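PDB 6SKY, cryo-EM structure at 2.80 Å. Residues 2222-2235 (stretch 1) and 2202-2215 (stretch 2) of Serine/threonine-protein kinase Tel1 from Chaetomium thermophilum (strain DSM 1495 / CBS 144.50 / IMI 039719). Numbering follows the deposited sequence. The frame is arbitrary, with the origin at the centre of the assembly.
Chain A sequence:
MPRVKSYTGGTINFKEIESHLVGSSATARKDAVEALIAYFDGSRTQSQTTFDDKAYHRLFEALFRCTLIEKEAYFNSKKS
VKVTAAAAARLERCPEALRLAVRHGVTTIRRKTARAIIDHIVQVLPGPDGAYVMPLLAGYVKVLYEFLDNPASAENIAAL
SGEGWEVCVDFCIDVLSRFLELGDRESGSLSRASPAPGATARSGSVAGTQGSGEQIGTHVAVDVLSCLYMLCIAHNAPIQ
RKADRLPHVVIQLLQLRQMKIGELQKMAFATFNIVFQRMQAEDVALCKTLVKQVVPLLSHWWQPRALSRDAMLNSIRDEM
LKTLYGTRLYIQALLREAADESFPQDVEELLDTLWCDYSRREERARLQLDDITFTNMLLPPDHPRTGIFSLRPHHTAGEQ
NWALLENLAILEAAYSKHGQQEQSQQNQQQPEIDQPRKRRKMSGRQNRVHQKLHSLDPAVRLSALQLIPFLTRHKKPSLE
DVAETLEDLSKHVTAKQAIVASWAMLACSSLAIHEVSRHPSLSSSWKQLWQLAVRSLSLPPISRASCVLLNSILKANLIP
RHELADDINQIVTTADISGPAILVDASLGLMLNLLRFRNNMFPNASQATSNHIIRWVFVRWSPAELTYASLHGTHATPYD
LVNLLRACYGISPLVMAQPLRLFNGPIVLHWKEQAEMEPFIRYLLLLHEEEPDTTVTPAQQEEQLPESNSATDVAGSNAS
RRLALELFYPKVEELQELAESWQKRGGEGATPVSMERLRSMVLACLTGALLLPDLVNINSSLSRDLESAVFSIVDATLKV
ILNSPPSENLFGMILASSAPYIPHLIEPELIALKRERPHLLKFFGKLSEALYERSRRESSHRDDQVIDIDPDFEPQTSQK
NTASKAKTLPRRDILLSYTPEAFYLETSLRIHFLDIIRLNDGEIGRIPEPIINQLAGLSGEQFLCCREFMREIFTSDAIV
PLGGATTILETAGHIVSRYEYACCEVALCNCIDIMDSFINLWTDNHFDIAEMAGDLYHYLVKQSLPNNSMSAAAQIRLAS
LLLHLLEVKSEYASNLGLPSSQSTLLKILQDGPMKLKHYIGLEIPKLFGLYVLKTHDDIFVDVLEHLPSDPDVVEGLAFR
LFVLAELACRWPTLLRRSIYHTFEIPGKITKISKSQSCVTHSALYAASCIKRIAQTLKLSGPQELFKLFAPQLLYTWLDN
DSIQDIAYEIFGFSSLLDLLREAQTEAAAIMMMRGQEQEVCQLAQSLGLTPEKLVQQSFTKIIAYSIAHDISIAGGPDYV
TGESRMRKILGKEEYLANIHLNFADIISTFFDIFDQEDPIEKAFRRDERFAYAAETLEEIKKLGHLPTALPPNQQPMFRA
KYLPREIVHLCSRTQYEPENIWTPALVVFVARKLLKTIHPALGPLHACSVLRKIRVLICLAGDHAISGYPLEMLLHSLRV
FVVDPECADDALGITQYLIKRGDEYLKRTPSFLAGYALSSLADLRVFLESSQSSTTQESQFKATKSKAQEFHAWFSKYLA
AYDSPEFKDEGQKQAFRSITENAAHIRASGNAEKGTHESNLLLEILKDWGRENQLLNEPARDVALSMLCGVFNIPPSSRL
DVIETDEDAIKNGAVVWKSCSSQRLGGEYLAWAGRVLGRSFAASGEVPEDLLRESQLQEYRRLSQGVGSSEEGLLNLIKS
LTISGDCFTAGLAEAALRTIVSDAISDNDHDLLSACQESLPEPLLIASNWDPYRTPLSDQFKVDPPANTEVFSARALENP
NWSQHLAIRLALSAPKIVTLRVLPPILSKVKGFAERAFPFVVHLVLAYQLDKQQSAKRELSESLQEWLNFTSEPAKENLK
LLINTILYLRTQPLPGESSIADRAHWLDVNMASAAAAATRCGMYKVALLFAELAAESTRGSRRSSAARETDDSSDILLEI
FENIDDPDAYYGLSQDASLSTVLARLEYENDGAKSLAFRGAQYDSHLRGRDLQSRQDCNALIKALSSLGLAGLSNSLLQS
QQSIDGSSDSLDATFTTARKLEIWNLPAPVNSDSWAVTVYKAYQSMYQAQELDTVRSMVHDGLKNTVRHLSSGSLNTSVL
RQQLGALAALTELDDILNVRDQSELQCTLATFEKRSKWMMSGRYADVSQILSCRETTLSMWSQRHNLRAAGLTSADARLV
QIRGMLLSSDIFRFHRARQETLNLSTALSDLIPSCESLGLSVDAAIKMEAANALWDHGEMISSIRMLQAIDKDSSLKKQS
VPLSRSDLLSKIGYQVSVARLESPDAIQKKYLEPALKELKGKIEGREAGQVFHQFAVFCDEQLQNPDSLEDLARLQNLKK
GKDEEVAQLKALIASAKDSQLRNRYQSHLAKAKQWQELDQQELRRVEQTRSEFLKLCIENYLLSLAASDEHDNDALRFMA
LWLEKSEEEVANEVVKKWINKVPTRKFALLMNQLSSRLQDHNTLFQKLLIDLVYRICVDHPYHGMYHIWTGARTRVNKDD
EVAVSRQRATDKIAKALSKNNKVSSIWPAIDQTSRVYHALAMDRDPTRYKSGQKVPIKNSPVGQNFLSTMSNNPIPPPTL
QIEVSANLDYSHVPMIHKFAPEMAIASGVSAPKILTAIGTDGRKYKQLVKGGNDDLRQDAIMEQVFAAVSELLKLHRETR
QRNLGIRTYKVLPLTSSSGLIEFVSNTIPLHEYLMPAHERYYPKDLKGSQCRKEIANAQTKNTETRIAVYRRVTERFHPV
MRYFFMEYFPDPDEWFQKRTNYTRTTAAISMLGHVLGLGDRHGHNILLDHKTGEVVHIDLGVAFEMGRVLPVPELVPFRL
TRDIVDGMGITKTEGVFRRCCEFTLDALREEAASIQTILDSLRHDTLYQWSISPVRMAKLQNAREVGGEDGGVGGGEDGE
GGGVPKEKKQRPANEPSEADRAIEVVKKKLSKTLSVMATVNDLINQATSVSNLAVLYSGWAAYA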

ATOM      1  N   SER A2222       0.095  14.581  11.498  1.00 24.83           N
ATOM      2  CA  SER A2222      -0.748  14.589  12.686  1.00 24.83           C
ATOM      3  C   SER A2222       0.009  14.074  13.897  1.00 24.83           C
ATOM      4  O   SER A2222      -0.093  14.638  14.990  1.00 24.83           O
ATOM      5  CB  SER A2222      -1.992  13.749  12.440  1.00 24.83           C
ATOM      6  OG  SER A2222      -2.518  14.002  11.157  1.00 24.83           O
ATOM      7  N   SER A2223       0.788  13.009  13.715  1.00 21.24           N
ATOM      8  CA  SER A2223       1.599  12.471  14.796  1.00 21.24           C
ATOM      9  C   SER A2223       2.643  13.470  15.267  1.00 21.24           C
ATOM     10  O   SER A2223       2.858  13.632  16.474  1.00 21.24           O
ATOM     11  CB  SER A2223       2.263  11.186  14.335  1.00 21.24           C
ATOM     12  OG  SER A2223       3.421  10.919  15.088  1.00 21.24           O
ATOM     13  N   ILE A2224       3.304  14.154  14.335  1.00 21.69           N
ATOM     14  CA  ILE A2224       4.316  15.133  14.717  1.00 21.69           C
ATOM     15  C   ILE A2224       3.686  16.294  15.476  1.00 21.69           C
ATOM     16  O   ILE A2224       4.233  16.763  16.480  1.00 21.69           O
ATOM     17  CB  ILE A2224       5.080  15.609  13.474  1.00 21.69           C
ATOM     18  CG1 ILE A2224       5.869  14.457  12.876  1.00 21.69           C
ATOM     19  CG2 ILE A2224       6.001  16.731  13.823  1.00 21.69           C
ATOM     20  CD1 ILE A2224       6.393  14.739  11.511  1.00 21.69           C
ATOM     21  N   ARG A2225       2.530  16.777  15.015  1.00 23.90           N
ATOM     22  CA  ARG A2225       1.869  17.881  15.701  1.00 23.90           C
ATOM     23  C   ARG A2225       1.416  17.473  17.092  1.00 23.90           C
ATOM     24  O   ARG A2225       1.499  18.261  18.039  1.00 23.90           O
ATOM     25  CB  ARG A2225       0.682  18.373  14.888  1.00 23.90           C
ATOM     26  CG  ARG A2225       1.016  18.901  13.526  1.00 23.90           C
ATOM     27  CD  ARG A2225       2.152  19.881  13.562  1.00 23.90           C
ATOM     28  NE  ARG A2225       2.472  20.353  12.221  1.00 23.90           N
ATOM     29  CZ  ARG A2225       3.609  20.948  11.889  1.00 23.90           C
ATOM     30  NH1 ARG A2225       3.809  21.349  10.646  1.00 23.90           N
ATOM     31  NH2 ARG A2225       4.546  21.138  12.797  1.00 23.90           N
ATOM     32  N   MET A2226       0.949  16.235  17.234  1.00 26.71           N
ATOM     33  CA  MET A2226       0.527  15.734  18.534  1.00 26.71           C
ATOM     34  C   MET A2226       1.695  15.637  19.504  1.00 26.71           C
ATOM     35  O   MET A2226       1.573  16.021  20.673  1.00 26.71           O
ATOM     36  CB  MET A2226      -0.136  14.381  18.341  1.00 26.71           C
ATOM     37  CG  MET A2226      -1.162  14.054  19.355  1.00 26.71           C
ATOM     38  SD  MET A2226      -2.294  12.810  18.771  1.00 26.71           S
ATOM     39  CE  MET A2226      -3.324  12.701  20.218  1.00 26.71           C
ATOM     40  N   LEU A2227       2.841  15.139  19.042  1.00 21.94           N
ATOM     41  CA  LEU A2227       4.007  15.061  19.915  1.00 21.94           C
ATOM     42  C   LEU A2227       4.513  16.442  20.293  1.00 21.94           C
ATOM     43  O   LEU A2227       4.929  16.665  21.432  1.00 21.94           O
ATOM     44  CB  LEU A2227       5.118  14.264  19.250  1.00 21.94           C
ATOM     45  CG  LEU A2227       4.972  12.760  19.095  1.00 21.94           C
ATOM     46  CD1 LEU A2227       6.166  12.245  18.380  1.00 21.94           C
ATOM     47  CD2 LEU A2227       4.843  12.114  20.434  1.00 21.94           C
ATOM     48  N   GLN A2228       4.498  17.386  19.355  1.00 25.12           N
ATOM     49  CA  GLN A2228       4.927  18.739  19.685  1.00 25.12           C
ATOM     50  C   GLN A2228       3.984  19.402  20.672  1.00 25.12           C
ATOM     51  O   GLN A2228       4.421  20.210  21.493  1.00 25.12           O
ATOM     52  CB  GLN A2228       5.037  19.576  18.424  1.00 25.12           C
ATOM     53  CG  GLN A2228       6.207  19.225  17.562  1.00 25.12           C
ATOM     54  CD  GLN A2228       6.141  19.886  16.228  1.00 25.12           C
ATOM     55  OE1 GLN A2228       5.083  20.314  15.795  1.00 25.12           O
ATOM     56  NE2 GLN A2228       7.271  19.985  15.563  1.00 25.12           N
ATOM     57  N   ALA A2229       2.692  19.087  20.606  1.00 29.21           N
ATOM     58  CA  ALA A2229       1.767  19.591  21.612  1.00 29.21           C
ATOM     59  C   ALA A2229       2.048  18.982  22.978  1.00 29.21           C
ATOM     60  O   ALA A2229       1.948  19.669  23.996  1.00 29.21           O
ATOM     61  CB  ALA A2229       0.333  19.311  21.188  1.00 29.21           C
ATOM     62  N   ILE A2230       2.374  17.689  23.026  1.00 30.81           N
ATOM     63  CA  ILE A2230       2.800  17.091  24.291  1.00 30.81           C
ATOM     64  C   ILE A2230       4.006  17.829  24.843  1.00 30.81           C
ATOM     65  O   ILE A2230       4.098  18.090  26.043  1.00 30.81           O
ATOM     66  CB  ILE A2230       3.122  15.597  24.120  1.00 30.81           C
ATOM     67  CG1 ILE A2230       1.900  14.807  23.711  1.00 30.81           C
ATOM     68  CG2 ILE A2230       3.645  15.028  25.397  1.00 30.81           C
ATOM     69  CD1 ILE A2230       2.238  13.401  23.429  1.00 30.81           C
ATOM     70  N   ASP A2231       4.959  18.158  23.980  1.00 37.63           N
ATOM     71  CA  ASP A2231       6.187  18.777  24.463  1.00 37.63           C
ATOM     72  C   ASP A2231       5.972  20.221  24.883  1.00 37.63           C
ATOM     73  O   ASP A2231       6.660  20.711  25.782  1.00 37.63           O
ATOM     74  CB  ASP A2231       7.269  18.705  23.396  1.00 37.63           C
ATOM     75  CG  ASP A2231       8.482  19.516  23.757  1.00 37.63           C
ATOM     76  OD1 ASP A2231       9.000  19.342  24.878  1.00 37.63           O
ATOM     77  OD2 ASP A2231       8.922  20.335  22.926  1.00 37.63           O
ATOM     78  N   LYS A2232       5.031  20.916  24.251  1.00 47.51           N
ATOM     79  CA  LYS A2232       4.823  22.326  24.555  1.00 47.51           C
ATOM     80  C   LYS A2232       4.110  22.503  25.888  1.00 47.51           C
ATOM     81  O   LYS A2232       4.663  23.079  26.829  1.00 47.51           O
ATOM     82  CB  LYS A2232       4.036  22.982  23.425  1.00 47.51           C
ATOM     83  CG  LYS A2232       3.550  24.369  23.728  1.00 47.51           C
ATOM     84  CD  LYS A2232       2.577  24.826  22.660  1.00 47.51           C
ATOM     85  CE  LYS A2232       1.936  26.154  23.018  1.00 47.51           C
ATOM     86  NZ  LYS A2232       0.875  26.529  22.042  1.00 47.51           N
ATOM     87  N   ASP A2233       2.886  21.998  25.996  1.00 57.43           N
ATOM     88  CA  ASP A2233       2.063  22.196  27.185  1.00 57.43           C
ATOM     89  C   ASP A2233       1.845  20.849  27.863  1.00 57.43           C
ATOM     90  O   ASP A2233       0.830  20.185  27.662  1.00 57.43           O
ATOM     91  CB  ASP A2233       0.729  22.864  26.820  1.00 57.43           C
ATOM     92  CG  ASP A2233       0.040  23.494  28.022  1.00 57.43           C
ATOM     93  OD1 ASP A2233       0.331  24.669  28.329  1.00 57.43           O
ATOM     94  OD2 ASP A2233      -0.791  22.816  28.662  1.00 57.43           O
ATOM     95  N   SER A2234       2.808  20.462  28.692  1.00 61.79           N
ATOM     96  CA  SER A2234       2.698  19.304  29.567  1.00 61.79           C
ATOM     97  C   SER A2234       3.891  19.317  30.506  1.00 61.79           C
ATOM     98  O   SER A2234       4.966  19.809  30.150  1.00 61.79           O
ATOM     99  CB  SER A2234       2.645  17.987  28.785  1.00 61.79           C
ATOM    100  OG  SER A2234       1.979  16.980  29.524  1.00 61.79           O
ATOM    101  N   SER A2235       3.689  18.791  31.705  1.00 65.85           N
ATOM    102  CA  SER A2235       4.707  18.801  32.750  1.00 65.85           C
ATOM    103  C   SER A2235       5.197  17.368  32.923  1.00 65.85           C
ATOM    104  O   SER A2235       4.707  16.628  33.773  1.00 65.85           O
ATOM    105  CB  SER A2235       4.149  19.373  34.050  1.00 65.85           C
ATOM    106  OG  SER A2235       5.177  19.582  35.002  1.00 65.85           O
TER
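Stretch 2, residues 2202-2215: VDAAIKMEAANALW

Antiparallel helix pairs illustrate how two backbones can come close where small residues face each other, and this pair from Tel1 is a compact example. Stretch 2 is helical from Asp 2203 through Trp 2215, with Val 2202 at the N-cap position; stretch 1 is helical from Ser 2222 through Lys 2232, and Asp 2233 is the first residue to leave helical phi/psi. The N-to-C directions of the two helices make an angle of 166°, and their axes approach to 8.4 Å. The register therefore runs in reverse: the CA atoms of Ser 2223 and Ala 2211 lie 4.7 Å apart, whereas those of Ile 2230 and Ala 2204 are separated by 6.3 Å.

The tighter spacing occurs where a serine faces an alanine, both with CA-to-CB bonds directed toward the partner helix. Ser 2223 OG donates a weak hydrogen bond to Ala 2211 O at 3.5 Å, a carbonyl that also accepts the helical bond from Trp 2215 N. One turn on, Met 2226 acts as a knob in a hole formed by Lys 2207, Ala 2210, Ala 2211 and Leu 2214. Its extended side chain brings CE to 3.5 Å from Ala 2210 CB, while SD lies 3.8 Å from Leu 2214 CD1. Leu 2227 starts out sideways, yet its CD2 comes within 3.8 Å of Ala 2211 CB.

Toward the C-terminal end of stretch 1, Ile 2230 packs directly against the backbone of stretch 2, its CD1 lying 3.5 Å from Met 2208 N and 3.6 Å from Lys 2207 C. Beyond the helix, Ser 2234, poorly ordered, places OG 4.1 Å from Ala 2204 CB. Apart from the single weak hydrogen bond, the contact is thus largely one of shape and apolar packing, burying 656 Å² over both sides.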

ATOM      1  N   VAL A2202      -1.650  11.150  33.775  1.00 38.80           N
ATOM      2  CA  VAL A2202      -1.305  10.137  32.788  1.00 38.80           C
ATOM      3  C   VAL A2202      -1.635  10.620  31.386  1.00 38.80           C
ATOM      4  O   VAL A2202      -1.840   9.811  30.480  1.00 38.80           O
ATOM      5  CB  VAL A2202      -2.026   8.811  33.074  1.00 38.80           C
ATOM      6  CG1 VAL A2202      -1.501   8.188  34.339  1.00 38.80           C
ATOM      7  CG2 VAL A2202      -3.508   9.040  33.170  1.00 38.80           C
ATOM      8  N   ASP A2203      -1.687  11.933  31.186  1.00 38.54           N
ATOM      9  CA  ASP A2203      -2.069  12.437  29.873  1.00 38.54           C
ATOM     10  C   ASP A2203      -0.928  12.370  28.872  1.00 38.54           C
ATOM     11  O   ASP A2203      -1.179  12.182  27.681  1.00 38.54           O
ATOM     12  CB  ASP A2203      -2.578  13.867  29.986  1.00 38.54           C
ATOM     13  CG  ASP A2203      -1.731  14.704  30.896  1.00 38.54           C
ATOM     14  OD1 ASP A2203      -1.284  14.172  31.929  1.00 38.54           O
ATOM     15  OD2 ASP A2203      -1.504  15.891  30.581  1.00 38.54           O
ATOM     16  N   ALA A2204       0.318  12.502  29.323  1.00 32.99           N
ATOM     17  CA  ALA A2204       1.438  12.514  28.392  1.00 32.99           C
ATOM     18  C   ALA A2204       1.676  11.141  27.783  1.00 32.99           C
ATOM     19  O   ALA A2204       1.882  11.026  26.573  1.00 32.99           O
ATOM     20  CB  ALA A2204       2.692  13.012  29.091  1.00 32.99           C
ATOM     21  N   ALA A2205       1.630  10.085  28.592  1.00 29.72           N
ATOM     22  CA  ALA A2205       1.840   8.742  28.060  1.00 29.72           C
ATOM     23  C   ALA A2205       0.684   8.308  27.173  1.00 29.72           C
ATOM     24  O   ALA A2205       0.888   7.636  26.155  1.00 29.72           O
ATOM     25  CB  ALA A2205       2.034   7.761  29.205  1.00 29.72           C
ATOM     26  N   ILE A2206      -0.534   8.710  27.517  1.00 28.81           N
ATOM     27  CA  ILE A2206      -1.690   8.329  26.721  1.00 28.81           C
ATOM     28  C   ILE A2206      -1.717   9.097  25.407  1.00 28.81           C
ATOM     29  O   ILE A2206      -2.053   8.542  24.350  1.00 28.81           O
ATOM     30  CB  ILE A2206      -2.967   8.536  27.547  1.00 28.81           C
ATOM     31  CG1 ILE A2206      -3.034   7.483  28.647  1.00 28.81           C
ATOM     32  CG2 ILE A2206      -4.174   8.463  26.674  1.00 28.81           C
ATOM     33  CD1 ILE A2206      -4.169   7.652  29.579  1.00 28.81           C
ATOM     34  N   LYS A2207      -1.324  10.368  25.431  1.00 29.74           N
ATOM     35  CA  LYS A2207      -1.246  11.119  24.188  1.00 29.74           C
ATOM     36  C   LYS A2207      -0.086  10.651  23.326  1.00 29.74           C
ATOM     37  O   LYS A2207      -0.188  10.672  22.096  1.00 29.74           O
ATOM     38  CB  LYS A2207      -1.150  12.608  24.483  1.00 29.74           C
ATOM     39  CG  LYS A2207      -2.463  13.193  24.952  1.00 29.74           C
ATOM     40  CD  LYS A2207      -2.384  14.691  25.144  1.00 29.74           C
ATOM     41  CE  LYS A2207      -1.399  15.055  26.232  1.00 29.74           C
ATOM     42  NZ  LYS A2207      -1.312  16.518  26.455  1.00 29.74           N
ATOM     43  N   MET A2208       1.001  10.183  23.931  1.00 28.83           N
ATOM     44  CA  MET A2208       2.065   9.599  23.130  1.00 28.83           C
ATOM     45  C   MET A2208       1.638   8.285  22.502  1.00 28.83           C
ATOM     46  O   MET A2208       2.043   7.976  21.379  1.00 28.83           O
ATOM     47  CB  MET A2208       3.309   9.399  23.974  1.00 28.83           C
ATOM     48  CG  MET A2208       4.410   8.687  23.240  1.00 28.83           C
ATOM     49  SD  MET A2208       5.998   8.989  23.991  1.00 28.83           S
ATOM     50  CE  MET A2208       5.845  10.742  24.244  1.00 28.83           C
ATOM     51  N   GLU A2209       0.814   7.502  23.191  1.00 26.69           N
ATOM     52  CA  GLU A2209       0.276   6.298  22.568  1.00 26.69           C
ATOM     53  C   GLU A2209      -0.635   6.640  21.397  1.00 26.69           C
ATOM     54  O   GLU A2209      -0.614   5.963  20.364  1.00 26.69           O
ATOM     55  CB  GLU A2209      -0.462   5.460  23.601  1.00 26.69           C
ATOM     56  CG  GLU A2209      -1.091   4.215  23.034  1.00 26.69           C
ATOM     57  CD  GLU A2209      -0.140   3.431  22.151  1.00 26.69           C
ATOM     58  OE1 GLU A2209       1.034   3.254  22.546  1.00 26.69           O
ATOM     59  OE2 GLU A2209      -0.564   2.994  21.057  1.00 26.69           O
ATOM     60  N   ALA A2210      -1.441   7.690  21.538  1.00 24.18           N
ATOM     61  CA  ALA A2210      -2.276   8.119  20.421  1.00 24.18           C
ATOM     62  C   ALA A2210      -1.432   8.561  19.233  1.00 24.18           C
ATOM     63  O   ALA A2210      -1.754   8.254  18.077  1.00 24.18           O
ATOM     64  CB  ALA A2210      -3.199   9.242  20.866  1.00 24.18           C
ATOM     65  N   ALA A2211      -0.346   9.286  19.496  1.00 20.97           N
ATOM     66  CA  ALA A2211       0.547   9.690  18.421  1.00 20.97           C
ATOM     67  C   ALA A2211       1.193   8.487  17.754  1.00 20.97           C
ATOM     68  O   ALA A2211       1.398   8.481  16.539  1.00 20.97           O
ATOM     69  CB  ALA A2211       1.611  10.639  18.951  1.00 20.97           C
ATOM     70  N   ASN A2212       1.528   7.458  18.529  1.00 22.77           N
ATOM     71  CA  ASN A2212       2.091   6.246  17.942  1.00 22.77           C
ATOM     72  C   ASN A2212       1.094   5.555  17.030  1.00 22.77           C
ATOM     73  O   ASN A2212       1.456   5.066  15.956  1.00 22.77           O
ATOM     74  CB  ASN A2212       2.541   5.294  19.037  1.00 22.77           C
ATOM     75  CG  ASN A2212       3.877   5.649  19.591  1.00 22.77           C
ATOM     76  OD1 ASN A2212       4.729   6.155  18.881  1.00 22.77           O
ATOM     77  ND2 ASN A2212       4.080   5.377  20.865  1.00 22.77           N
ATOM     78  N   ALA A2213      -0.170   5.498  17.441  1.00 22.70           N
ATOM     79  CA  ALA A2213      -1.194   4.918  16.581  1.00 22.70           C
ATOM     80  C   ALA A2213      -1.319   5.691  15.274  1.00 22.70           C
ATOM     81  O   ALA A2213      -1.357   5.101  14.186  1.00 22.70           O
ATOM     82  CB  ALA A2213      -2.525   4.877  17.316  1.00 22.70           C
ATOM     83  N   LEU A2214      -1.373   7.023  15.360  1.00 22.16           N
ATOM     84  CA  LEU A2214      -1.423   7.845  14.153  1.00 22.16           C
ATOM     85  C   LEU A2214      -0.237   7.570  13.243  1.00 22.16           C
ATOM     86  O   LEU A2214      -0.402   7.356  12.042  1.00 22.16           O
ATOM     87  CB  LEU A2214      -1.472   9.323  14.516  1.00 22.16           C
ATOM     88  CG  LEU A2214      -2.812   9.851  15.000  1.00 22.16           C
ATOM     89  CD1 LEU A2214      -2.712  11.311  15.329  1.00 22.16           C
ATOM     90  CD2 LEU A2214      -3.850   9.610  13.955  1.00 22.16           C
ATOM     91  N   TRP A2215       0.972   7.577  13.796  1.00 24.25           N
ATOM     92  CA  TRP A2215       2.156   7.353  12.978  1.00 24.25           C
ATOM     93  C   TRP A2215       2.124   5.993  12.314  1.00 24.25           C
ATOM     94  O   TRP A2215       2.590   5.841  11.183  1.00 24.25           O
ATOM     95  CB  TRP A2215       3.418   7.484  13.818  1.00 24.25           C
ATOM     96  CG  TRP A2215       4.669   7.218  13.055  1.00 24.25           C
ATOM     97  CD1 TRP A2215       5.334   6.043  12.972  1.00 24.25           C
ATOM     98  CD2 TRP A2215       5.410   8.153  12.270  1.00 24.25           C
ATOM     99  NE1 TRP A2215       6.442   6.179  12.188  1.00 24.25           N
ATOM    100  CE2 TRP A2215       6.509   7.470  11.740  1.00 24.25           C
ATOM    101  CE3 TRP A2215       5.249   9.503  11.962  1.00 24.25           C
ATOM    102  CZ2 TRP A2215       7.439   8.085  10.927  1.00 24.25           C
ATOM    103  CZ3 TRP A2215       6.171  10.107  11.157  1.00 24.25           C
ATOM    104  CH2 TRP A2215       7.251   9.402  10.648  1.00 24.25           C
TER